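Local coordinates for protein fatty Acyl-Adenylate Ligase (Escherichia coli, PDB 3PBK) that belongs to the AMP-binding enzymes of the ANL superfamily and holds 5'-O-[(S)-(dodecanoyloxy)(hydroxy)phosphoryl]adenosine in a ligand pocket, at residues I501-C506 with A534-P539; D489-V494 with P551-A556. All coordinates share one frame; numbering follows the deposited sequence.

Interaction 1: I501-C506 with A534-P539; sequences ILQIQC and AIDLLP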
loop_
_atom_site.group_PDB
_atom_site.type_symbol
_atom_site.label_atom_id
_atom_site.label_comp_id
_atom_site.label_asym_id
_atom_site.label_seq_id
_atom_site.Cartn_x
_atom_site.Cartn_y
_atom_site.Cartn_z
ATOM N N ILE A 501 -0.290 -26.321 4.112
ATOM C CA ILE A 501 0.963 -26.247 3.378
ATOM C C ILE A 501 1.726 -24.989 3.763
ATOM O O ILE A 501 1.136 -23.923 3.914
ATOM C CB ILE A 501 0.740 -26.276 1.842
ATOM C CG1 ILE A 501 0.222 -27.639 1.391
ATOM C CG2 ILE A 501 2.017 -25.936 1.096
ATOM C CD1 ILE A 501 -1.227 -27.631 1.007
ATOM N N LEU A 502 3.034 -25.121 3.944
ATOM C CA LEU A 502 3.904 -23.964 4.091
ATOM C C LEU A 502 4.897 -23.919 2.933
ATOM O O LEU A 502 5.769 -24.781 2.828
ATOM C CB LEU A 502 4.671 -24.033 5.406
ATOM C CG LEU A 502 5.769 -22.994 5.647
ATOM C CD1 LEU A 502 5.187 -21.605 5.755
ATOM C CD2 LEU A 502 6.532 -23.330 6.908
ATOM N N GLN A 503 4.770 -22.919 2.064
ATOM C CA GLN A 503 5.703 -22.769 0.961
ATOM C C GLN A 503 6.812 -21.800 1.343
ATOM O O GLN A 503 6.565 -20.770 1.954
ATOM C CB GLN A 503 4.979 -22.300 -0.292
ATOM C CG GLN A 503 3.749 -23.114 -0.613
ATOM C CD GLN A 503 3.272 -22.917 -2.039
ATOM O OE1 GLN A 503 2.939 -21.806 -2.458
ATOM N NE2 GLN A 503 3.231 -24.008 -2.796
ATOM N N ILE A 504 8.043 -22.156 1.002
ATOM C CA ILE A 504 9.202 -21.321 1.291
ATOM C C ILE A 504 10.068 -21.177 0.041
ATOM O O ILE A 504 10.585 -22.162 -0.492
ATOM C CB ILE A 504 10.067 -21.898 2.433
ATOM C CG1 ILE A 504 9.212 -22.197 3.664
ATOM C CG2 ILE A 504 11.191 -20.942 2.789
ATOM C CD1 ILE A 504 10.001 -22.742 4.829
ATOM N N GLN A 505 10.205 -19.947 -0.434
ATOM C CA GLN A 505 11.088 -19.666 -1.543
ATOM C C GLN A 505 12.418 -19.323 -0.921
ATOM O O GLN A 505 12.482 -18.471 -0.039
ATOM C CB GLN A 505 10.562 -18.497 -2.374
ATOM C CG GLN A 505 10.591 -17.165 -1.661
ATOM C CD GLN A 505 10.193 -16.022 -2.569
ATOM O OE1 GLN A 505 9.542 -16.230 -3.598
ATOM N NE2 GLN A 505 10.581 -14.801 -2.195
ATOM N N CYS A 506 13.475 -20.001 -1.355
ATOM C CA CYS A 506 14.780 -19.820 -0.730
ATOM C C CYS A 506 15.954 -20.169 -1.640
ATOM O O CYS A 506 15.807 -20.887 -2.635
ATOM C CB CYS A 506 14.866 -20.681 0.520
ATOM S SG CYS A 506 14.728 -22.420 0.105
ATOM N N ALA A 534 3.134 -29.269 5.676
ATOM C CA ALA A 534 3.928 -29.792 4.574
ATOM C C ALA A 534 4.843 -28.702 4.049
ATOM O O ALA A 534 4.382 -27.774 3.394
ATOM C CB ALA A 534 3.022 -30.293 3.479
ATOM N N ILE A 535 6.133 -28.816 4.356
ATOM C CA ILE A 535 7.133 -27.841 3.931
ATOM C C ILE A 535 7.397 -27.942 2.423
ATOM O O ILE A 535 7.765 -28.999 1.925
ATOM C CB ILE A 535 8.471 -28.061 4.686
ATOM C CG1 ILE A 535 8.224 -28.422 6.157
ATOM C CG2 ILE A 535 9.387 -26.852 4.545
ATOM C CD1 ILE A 535 7.537 -27.357 6.959
ATOM N N ASP A 536 7.207 -26.842 1.699
ATOM C CA ASP A 536 7.450 -26.805 0.259
ATOM C C ASP A 536 8.591 -25.865 -0.048
ATOM O O ASP A 536 8.397 -24.656 -0.055
ATOM C CB ASP A 536 6.208 -26.292 -0.471
ATOM C CG ASP A 536 5.638 -27.298 -1.451
ATOM O OD1 ASP A 536 6.042 -28.483 -1.384
ATOM O OD2 ASP A 536 4.792 -26.892 -2.294
ATOM N N LEU A 537 9.782 -26.401 -0.303
ATOM C CA LEU A 537 10.917 -25.545 -0.666
ATOM C C LEU A 537 10.888 -25.185 -2.153
ATOM O O LEU A 537 10.962 -26.063 -3.010
ATOM C CB LEU A 537 12.246 -26.201 -0.272
ATOM C CG LEU A 537 12.788 -25.829 1.118
ATOM C CD1 LEU A 537 11.669 -25.589 2.107
ATOM C CD2 LEU A 537 13.757 -26.862 1.669
ATOM N N LEU A 538 10.762 -23.895 -2.452
ATOM C CA LEU A 538 10.684 -23.430 -3.835
ATOM C C LEU A 538 11.927 -22.652 -4.230
ATOM O O LEU A 538 12.760 -22.315 -3.387
ATOM C CB LEU A 538 9.469 -22.531 -4.042
ATOM C CG LEU A 538 8.110 -23.013 -3.547
ATOM C CD1 LEU A 538 7.011 -22.105 -4.086
ATOM C CD2 LEU A 538 7.882 -24.455 -3.948
ATOM N N PRO A 539 12.051 -22.358 -5.527
ATOM C CA PRO A 539 13.146 -21.537 -6.053
ATOM C C PRO A 539 12.843 -20.057 -5.843
ATOM O O PRO A 539 11.678 -19.688 -5.704
ATOM C CB PRO A 539 13.126 -21.850 -7.549
ATOM C CG PRO A 539 12.109 -22.958 -7.731
ATOM C CD PRO A 539 11.176 -22.853 -6.599
#
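Five backbone hydrogen bonds join 501-506 to 534-539, whose strands 501-505 and 534-538 run parallel with their axes 22° apart. Leu502 gives its N-H to Ala534 O and takes that of Asp536 on its own carbonyl; Ile504 does the same with Asp536 O and Leu538 N. The Ile504 N bond to Asp536 O, 2.7 Å long, lies in the carbonyl plane, whereas Leu502 N stands above the plane of its acceptor, Ala534 O. Cys506, just past the strand, adds the last bond, from its N to Leu538 O at 3.2 Å. This is the parallel pair of a right-handed beta-alpha-beta crossover whose connecting helix, 511-529, covers the face carrying Leu502, Ile504, Ile535 and Leu537. On that face Ile535 lies side by side with Leu502 and Ile504, its CD1 4.2 Å from Leu502 CD2; Leu537 brings CD1 to 4.0 Å from Ile504 CB. On the other face the polar contact is Gln503 with Asp536. With CG anti to its carbonyl carbon (chi1 -50°) and an extended chain, Gln503 runs alongside the aspartate, amide and carboxylate planes 23° apart, and NE2 makes a weak hydrogen bond to OD2 at 3.3 Å. The end of Gln505 leads away from the partner strand, and NE2 bonds to Asp489 OD1.

Interaction 2: D489-V494 with P551-A556; sequences DAIAFV and PARAEA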
loop_
_atom_site.group_PDB
_atom_site.type_symbol
_atom_site.label_atom_id
_atom_site.label_comp_id
_atom_site.label_asym_id
_atom_site.label_seq_id
_atom_site.Cartn_x
_atom_site.Cartn_y
_atom_site.Cartn_z
ATOM N N ASP A 489 9.282 -14.575 2.507
ATOM C CA ASP A 489 9.787 -15.771 1.851
ATOM C C ASP A 489 8.860 -16.953 2.110
ATOM O O ASP A 489 8.809 -17.892 1.328
ATOM C CB ASP A 489 11.196 -16.099 2.352
ATOM C CG ASP A 489 12.265 -15.239 1.708
ATOM O OD1 ASP A 489 11.946 -14.468 0.768
ATOM O OD2 ASP A 489 13.434 -15.344 2.147
ATOM N N ALA A 490 8.128 -16.903 3.217
ATOM C CA ALA A 490 7.287 -18.027 3.615
ATOM C C ALA A 490 5.801 -17.690 3.567
ATOM O O ALA A 490 5.380 -16.650 4.073
ATOM C CB ALA A 490 7.680 -18.522 5.003
ATOM N N ILE A 491 5.031 -18.585 2.947
ATOM C CA ILE A 491 3.583 -18.468 2.818
ATOM C C ILE A 491 2.896 -19.699 3.395
ATOM O O ILE A 491 3.260 -20.835 3.066
ATOM C CB ILE A 491 3.162 -18.428 1.362
ATOM C CG1 ILE A 491 3.890 -17.323 0.622
ATOM C CG2 ILE A 491 1.663 -18.243 1.249
ATOM C CD1 ILE A 491 3.836 -17.513 -0.881
ATOM N N ALA A 492 1.891 -19.474 4.237
ATOM C CA ALA A 492 1.120 -20.570 4.795
ATOM C C ALA A 492 -0.354 -20.464 4.404
ATOM O O ALA A 492 -0.923 -19.380 4.338
ATOM C CB ALA A 492 1.285 -20.622 6.302
ATOM N N PHE A 493 -0.959 -21.607 4.118
ATOM C CA PHE A 493 -2.384 -21.668 3.836
ATOM C C PHE A 493 -2.874 -23.099 4.002
ATOM O O PHE A 493 -2.076 -24.033 4.124
ATOM C CB PHE A 493 -2.685 -21.149 2.433
ATOM C CG PHE A 493 -1.991 -21.909 1.346
ATOM C CD1 PHE A 493 -0.731 -21.533 0.914
ATOM C CD2 PHE A 493 -2.598 -23.002 0.752
ATOM C CE1 PHE A 493 -0.093 -22.233 -0.092
ATOM C CE2 PHE A 493 -1.964 -23.705 -0.245
ATOM C CZ PHE A 493 -0.710 -23.320 -0.669
ATOM N N VAL A 494 -4.189 -23.268 4.023
ATOM C CA VAL A 494 -4.753 -24.601 4.145
ATOM C C VAL A 494 -5.398 -25.036 2.835
ATOM O O VAL A 494 -6.177 -24.300 2.231
ATOM C CB VAL A 494 -5.753 -24.715 5.316
ATOM C CG1 VAL A 494 -6.826 -23.647 5.225
ATOM C CG2 VAL A 494 -6.364 -26.097 5.353
ATOM N N PRO A 551 1.825 -10.345 0.238
ATOM C CA PRO A 551 2.005 -11.748 -0.171
ATOM C C PRO A 551 0.698 -12.370 -0.649
ATOM O O PRO A 551 -0.273 -12.418 0.102
ATOM C CB PRO A 551 2.456 -12.446 1.124
ATOM C CG PRO A 551 2.676 -11.348 2.143
ATOM C CD PRO A 551 1.833 -10.199 1.705
ATOM N N ALA A 552 0.670 -12.844 -1.884
ATOM C CA ALA A 552 -0.546 -13.443 -2.423
ATOM C C ALA A 552 -0.808 -14.810 -1.803
ATOM O O ALA A 552 -0.714 -15.836 -2.479
ATOM C CB ALA A 552 -0.457 -13.558 -3.937
ATOM N N ARG A 553 -1.132 -14.825 -0.515
ATOM C CA ARG A 553 -1.420 -16.079 0.158
ATOM C C ARG A 553 -2.566 -16.788 -0.535
ATOM O O ARG A 553 -2.433 -17.933 -0.955
ATOM C CB ARG A 553 -1.777 -15.837 1.617
ATOM C CG ARG A 553 -0.586 -15.653 2.521
ATOM C CD ARG A 553 -1.011 -15.621 3.966
ATOM N NE ARG A 553 0.118 -15.338 4.837
ATOM C CZ ARG A 553 0.489 -14.122 5.213
ATOM N NH1 ARG A 553 -0.178 -13.058 4.798
ATOM N NH2 ARG A 553 1.527 -13.971 6.018
ATOM N N ALA A 554 -3.695 -16.096 -0.652
ATOM C CA ALA A 554 -4.885 -16.683 -1.248
ATOM C C ALA A 554 -4.622 -17.118 -2.689
ATOM O O ALA A 554 -5.146 -18.140 -3.149
ATOM C CB ALA A 554 -6.044 -15.711 -1.185
ATOM N N GLU A 555 -3.803 -16.343 -3.394
ATOM C CA GLU A 555 -3.467 -16.660 -4.774
ATOM C C GLU A 555 -2.635 -17.939 -4.838
ATOM O O GLU A 555 -2.911 -18.831 -5.637
ATOM C CB GLU A 555 -2.754 -15.475 -5.436
ATOM C CG GLU A 555 -2.122 -15.772 -6.791
ATOM C CD GLU A 555 -3.107 -16.335 -7.817
ATOM O OE1 GLU A 555 -4.338 -16.145 -7.651
ATOM O OE2 GLU A 555 -2.636 -16.964 -8.797
ATOM N N ALA A 556 -1.631 -18.030 -3.976
ATOM C CA ALA A 556 -0.820 -19.236 -3.877
ATOM C C ALA A 556 -1.669 -20.448 -3.497
ATOM O O ALA A 556 -1.403 -21.564 -3.952
ATOM C CB ALA A 556 0.304 -19.040 -2.874
#
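Ile491 and Arg553 make the closest side-chain approach between 489-494 and 551-556, crossing obliquely where CG2 of Ile491 meets CG of Arg553 at 3.7 Å. With CG1 anti to the carbonyl carbon (chi1 -55°), Ile491 keeps CG2 against the base of the arginine while CD1 extends to CB of Ala556, 4.3 Å away. The CB of Phe493 is directed toward segment 551-556. Its CG occupies the crowded position between backbone N and carbonyl carbon (chi1 59°), and the ring presents one face, near its rim, to the backbone carbonyl of Ala556: CZ lies 3.8 Å from Ala556 O. Ring atom CE1 also touches the methyl of Ala556, so this small residue packs against both Ile491 and Phe493. No hydrogen bond crosses between the two segments. The arrangement is a helix laid on a sheet: the first turn of helix 553-564 covers edge strand 490-494 of the three-stranded sheet, in the small C-terminal domain of this ANL-superfamily fold. Arg553 runs extended from CG to NE, its CD passing 3.8 Å from Ala492 O. Beyond, its guanidinium forms a salt bridge through NH2 with Glu476 OE1, while the other carboxylate oxygen of Glu476 accepts the N-H of Ala492; one acidic group thus ties the arginine to the strand. Before the helix, Ala552 centres an inverse gamma turn, with Arg553 N bonded to Pro551 O at 2.6 Å. From the N-cap position, Ala552 O receives Ala556 N at 2.8 Å, the first i to i+4 bond of the helix.

Overall arrangement
Interactions 1 and 2 lie with their centres 10 Å apart and share the three-stranded sheet in which 500-505 is the middle strand, antiparallel to 490-494 and parallel to 533-538. Along the chain come strand 490-494, strand 500-505, helix 511-529, strand 533-538 and helix 553-564, so both segments of interaction 1 fall between those of interaction 2. Probable hydrogen bonds from Gln503 N to Ile491 O and from Ile501 N to Phe493 O join the two contacts directly. Helix 511-529 packs on Leu502 and Ile504, helix 553-564 on Ile501 and Gln503 of the opposite face. In interaction 2 the Arg553 side chain comes within about 9 Å of the bound 5'-O-[(S)-(dodecanoyloxy)(hydroxy)phosphoryl]adenosine.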